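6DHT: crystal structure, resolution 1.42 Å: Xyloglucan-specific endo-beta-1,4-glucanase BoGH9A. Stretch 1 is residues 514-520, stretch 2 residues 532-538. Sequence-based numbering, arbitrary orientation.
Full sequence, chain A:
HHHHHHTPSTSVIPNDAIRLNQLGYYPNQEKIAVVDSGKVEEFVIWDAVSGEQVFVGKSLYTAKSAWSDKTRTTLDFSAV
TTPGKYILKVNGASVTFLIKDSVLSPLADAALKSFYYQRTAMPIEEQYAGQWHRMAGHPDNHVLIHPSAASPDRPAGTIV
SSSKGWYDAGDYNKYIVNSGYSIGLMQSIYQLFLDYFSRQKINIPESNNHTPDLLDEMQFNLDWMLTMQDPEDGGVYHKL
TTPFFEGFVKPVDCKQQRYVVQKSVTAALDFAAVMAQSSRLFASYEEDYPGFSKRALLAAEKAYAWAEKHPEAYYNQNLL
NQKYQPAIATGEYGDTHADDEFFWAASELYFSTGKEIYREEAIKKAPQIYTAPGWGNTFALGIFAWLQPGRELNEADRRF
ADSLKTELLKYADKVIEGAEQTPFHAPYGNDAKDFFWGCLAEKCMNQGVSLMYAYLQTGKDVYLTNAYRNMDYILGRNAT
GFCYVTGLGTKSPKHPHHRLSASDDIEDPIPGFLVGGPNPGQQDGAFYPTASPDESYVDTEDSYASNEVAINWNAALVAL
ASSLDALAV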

ATOM      1  N   LEU A 514      -0.780  -6.058  -5.847  1.00 11.79           N
ATOM      2  CA  LEU A 514       0.012  -5.200  -6.707  1.00 11.75           C
ATOM      3  C   LEU A 514       1.441  -5.724  -6.750  1.00 12.17           C
ATOM      4  O   LEU A 514       2.115  -5.794  -5.710  1.00 14.33           O
ATOM      5  CB  LEU A 514       0.032  -3.774  -6.152  1.00 12.43           C
ATOM      6  CG  LEU A 514       0.854  -2.765  -6.966  1.00 12.92           C
ATOM      7  CD1 LEU A 514       0.423  -2.669  -8.407  1.00 16.19           C
ATOM      8  CD2 LEU A 514       0.719  -1.405  -6.299  1.00 16.09           C
ATOM      9  N   VAL A 515       1.913  -6.087  -7.925  1.00 11.21           N
ATOM     10  CA  VAL A 515       3.301  -6.528  -8.005  1.00 11.44           C
ATOM     11  C   VAL A 515       4.244  -5.322  -8.042  1.00 13.71           C
ATOM     12  O   VAL A 515       3.842  -4.212  -8.371  1.00 14.03           O
ATOM     13  CB  VAL A 515       3.554  -7.486  -9.223  1.00 11.69           C
ATOM     14  CG1 VAL A 515       2.667  -8.706  -9.111  1.00 11.71           C
ATOM     15  CG2 VAL A 515       3.320  -6.777 -10.544  1.00 13.11           C
ATOM     16  N   GLY A 516       5.513  -5.527  -7.707  1.00 12.89           N
ATOM     17  CA  GLY A 516       6.444  -4.418  -7.555  1.00 13.89           C
ATOM     18  C   GLY A 516       6.627  -3.570  -8.804  1.00 14.36           C
ATOM     19  O   GLY A 516       6.707  -2.346  -8.738  1.00 15.12           O
ATOM     20  N   GLY A 517       6.743  -4.226  -9.957  1.00 13.10           N
ATOM     21  CA  GLY A 517       6.790  -3.567 -11.249  1.00 14.94           C
ATOM     22  C   GLY A 517       8.174  -3.456 -11.829  1.00 14.94           C
ATOM     23  O   GLY A 517       9.145  -3.947 -11.245  1.00 14.91           O
ATOM     24  N   PRO A 518       8.254  -2.780 -12.975  1.00 14.72           N
ATOM     25  CA  PRO A 518       9.516  -2.687 -13.725  1.00 16.54           C
ATOM     26  C   PRO A 518      10.649  -2.168 -12.874  1.00 19.16           C
ATOM     27  O   PRO A 518      10.494  -1.171 -12.194  1.00 18.41           O
ATOM     28  CB  PRO A 518       9.197  -1.675 -14.832  1.00 20.10           C
ATOM     29  CG  PRO A 518       7.737  -1.690 -14.986  1.00 20.90           C
ATOM     30  CD  PRO A 518       7.155  -2.068 -13.641  1.00 16.44           C
ATOM     31  N   ASN A 519      11.809  -2.807 -12.994  1.00 18.35           N
ATOM     32  CA  ASN A 519      12.955  -2.572 -12.125  1.00 16.43           C
ATOM     33  C   ASN A 519      14.217  -2.989 -12.877  1.00 23.34           C
ATOM     34  O   ASN A 519      14.499  -4.168 -12.958  1.00 24.44           O
ATOM     35  CB  ASN A 519      12.802  -3.390 -10.837  1.00 18.15           C
ATOM     36  CG  ASN A 519      14.008  -3.296  -9.901  1.00 18.99           C
ATOM     37  OD1 ASN A 519      14.157  -4.108  -8.978  1.00 23.04           O
ATOM     38  ND2 ASN A 519      14.838  -2.288 -10.094  1.00 20.42           N
ATOM     39  N   PRO A 520      14.947  -2.019 -13.441  1.00 22.48           N
ATOM     40  CA  PRO A 520      16.158  -2.329 -14.220  1.00 26.67           C
ATOM     41  C   PRO A 520      17.381  -2.477 -13.332  1.00 30.83           C
ATOM     42  O   PRO A 520      17.224  -2.589 -12.118  1.00 34.39           O
ATOM     43  CB  PRO A 520      16.307  -1.103 -15.116  1.00 31.45           C
ATOM     44  CG  PRO A 520      15.713  -0.002 -14.353  1.00 34.21           C
ATOM     45  CD  PRO A 520      14.578  -0.599 -13.549  1.00 28.08           C
TER
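Stretch 2, residues 532-538: SPDESYV

Stretch 2 lies on stretch 1 as a compact loop-on-loop contact, pinned by one backbone hydrogen bond and filled in by prolines, a valine and a tyrosine, with 354 Å² buried over both sides. Stretch 1 has no regular helix or strand. Stretch 2 folds a short 3-10 segment, 533-535, and then continues as a non-helical turn through S536, held by a weak hydrogen bond from Y537 N to E535 O (2.8 Å), before Y537 extends. The two segments run in roughly opposite senses: P518 pairs with Y537 at 4.4 Å between their CA atoms, while P520, further along, pairs with P533, further back, at 5.4 Å between theirs.

The anchor is N519 N, which donates to S536 O at 3.0 Å with a nearly straight N-H...O angle of 162°. S536 O also receives a CA-H...O contact from P518 CA at 3.3 Å, so one acceptor serves two consecutive residues. The side chain of N519 starts away from stretch 2; its backbone makes the bond.

P518 also packs closely, besides its CA-H...O contact. Its CB lies 3.4 Å from P533 O and its CG 3.5 Å from D534 O, placing the ring against the carbonyl oxygens of P533 and D534, while CG also meets Y537 CB at 4.2 Å. Y537, chi1 t, points toward stretch 1, and its CE1 reaches V515 CG2 at 3.9 Å. Beside it, G517 adopts a phi of 102°, where a CB would jam against the preceding carbonyl oxygen and clash with P518 CD, so the backbone itself calls for glycine.

At the other end, P520 CG touches P533 CB at 3.9 Å, and P520 CB lies 3.7 Å from S536 OG. S536 OG donates to S532 O at 3.3 Å, closing the loop across the 3-10 segment. The rule is economical: a turn held by its own hydrogen bonds offers S536 O as the one hydrogen-bond acceptor across the contact, while P533 O and D534 O lie against the P518 ring.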

ATOM      1  N   SER A 532      14.740  -0.685 -22.081  1.00 36.53           N
ATOM      2  CA  SER A 532      13.836   0.334 -21.559  1.00 28.19           C
ATOM      3  C   SER A 532      13.466   0.046 -20.092  1.00 28.39           C
ATOM      4  O   SER A 532      12.946  -1.026 -19.780  1.00 24.64           O
ATOM      5  CB  SER A 532      12.571   0.405 -22.412  1.00 28.97           C
ATOM      6  OG  SER A 532      12.837   0.959 -23.693  1.00 34.89           O
ATOM      7  N   PRO A 533      13.740   1.001 -19.186  1.00 23.50           N
ATOM      8  CA  PRO A 533      13.474   0.769 -17.764  1.00 23.55           C
ATOM      9  C   PRO A 533      12.018   0.437 -17.460  1.00 20.02           C
ATOM     10  O   PRO A 533      11.797  -0.365 -16.543  1.00 22.28           O
ATOM     11  CB  PRO A 533      13.827   2.111 -17.104  1.00 28.11           C
ATOM     12  CG  PRO A 533      14.578   2.851 -18.059  1.00 34.78           C
ATOM     13  CD  PRO A 533      14.218   2.369 -19.423  1.00 25.85           C
ATOM     14  N   ASP A 534      11.072   1.026 -18.190  1.00 19.57           N
ATOM     15  CA  ASP A 534       9.646   0.797 -17.929  1.00 18.64           C
ATOM     16  C   ASP A 534       9.137  -0.530 -18.499  1.00 21.12           C
ATOM     17  O   ASP A 534       7.960  -0.880 -18.362  1.00 19.71           O
ATOM     18  CB  ASP A 534       8.782   1.993 -18.368  1.00 19.89           C
ATOM     19  CG  ASP A 534       8.948   2.385 -19.824  1.00 18.00           C
ATOM     20  OD1 ASP A 534       9.869   1.876 -20.509  1.00 19.94           O
ATOM     21  OD2 ASP A 534       8.161   3.230 -20.293  1.00 19.12           O
ATOM     22  N   GLU A 535      10.038  -1.277 -19.135  1.00 17.96           N
ATOM     23  CA  GLU A 535       9.714  -2.582 -19.679  1.00 18.28           C
ATOM     24  C   GLU A 535      10.509  -3.697 -18.987  1.00 18.78           C
ATOM     25  O   GLU A 535      10.421  -4.872 -19.367  1.00 19.91           O
ATOM     26  CB  GLU A 535       9.997  -2.572 -21.188  1.00 21.75           C
ATOM     27  CG  GLU A 535       9.137  -1.584 -21.976  1.00 24.93           C
ATOM     28  CD  GLU A 535       9.429  -1.605 -23.473  1.00 30.14           C
ATOM     29  OE1 GLU A 535      10.177  -2.497 -23.927  1.00 39.09           O
ATOM     30  OE2 GLU A 535       8.914  -0.727 -24.188  1.00 26.67           O
ATOM     31  N   SER A 536      11.278  -3.331 -17.961  1.00 17.67           N
ATOM     32  CA  SER A 536      12.079  -4.288 -17.205  1.00 15.64           C
ATOM     33  C   SER A 536      11.247  -5.047 -16.179  1.00 15.30           C
ATOM     34  O   SER A 536      11.523  -4.993 -14.981  1.00 17.83           O
ATOM     35  CB  SER A 536      13.238  -3.597 -16.493  1.00 21.42           C
ATOM     36  OG  SER A 536      14.100  -3.002 -17.446  1.00 31.22           O
ATOM     37  N   TYR A 537      10.281  -5.798 -16.686  1.00 17.72           N
ATOM     38  CA  TYR A 537       9.318  -6.527 -15.875  1.00 17.46           C
ATOM     39  C   TYR A 537       9.172  -7.927 -16.483  1.00 14.56           C
ATOM     40  O   TYR A 537       9.037  -8.054 -17.696  1.00 17.41           O
ATOM     41  CB  TYR A 537       7.945  -5.775 -15.856  1.00 16.73           C
ATOM     42  CG  TYR A 537       6.850  -6.640 -15.291  1.00 15.11           C
ATOM     43  CD1 TYR A 537       6.772  -6.866 -13.924  1.00 14.58           C
ATOM     44  CD2 TYR A 537       5.935  -7.279 -16.114  1.00 14.35           C
ATOM     45  CE1 TYR A 537       5.835  -7.702 -13.401  1.00 12.99           C
ATOM     46  CE2 TYR A 537       5.000  -8.153 -15.593  1.00 14.45           C
ATOM     47  CZ  TYR A 537       4.941  -8.327 -14.224  1.00 14.50           C
ATOM     48  OH  TYR A 537       4.042  -9.213 -13.680  1.00 15.08           O
ATOM     49  N   VAL A 538       9.217  -8.938 -15.632  1.00 16.25           N
ATOM     50  CA  VAL A 538       8.926 -10.308 -16.030  1.00 16.58           C
ATOM     51  C   VAL A 538       7.921 -10.954 -15.080  1.00 13.33           C
ATOM     52  O   VAL A 538       8.087 -10.925 -13.873  1.00 16.26           O
ATOM     53  CB  VAL A 538      10.227 -11.205 -16.090  1.00 18.93           C
ATOM     54  CG1 VAL A 538      11.064 -10.805 -17.276  1.00 22.57           C
ATOM     55  CG2 VAL A 538      11.024 -11.131 -14.802  1.00 19.55           C
TER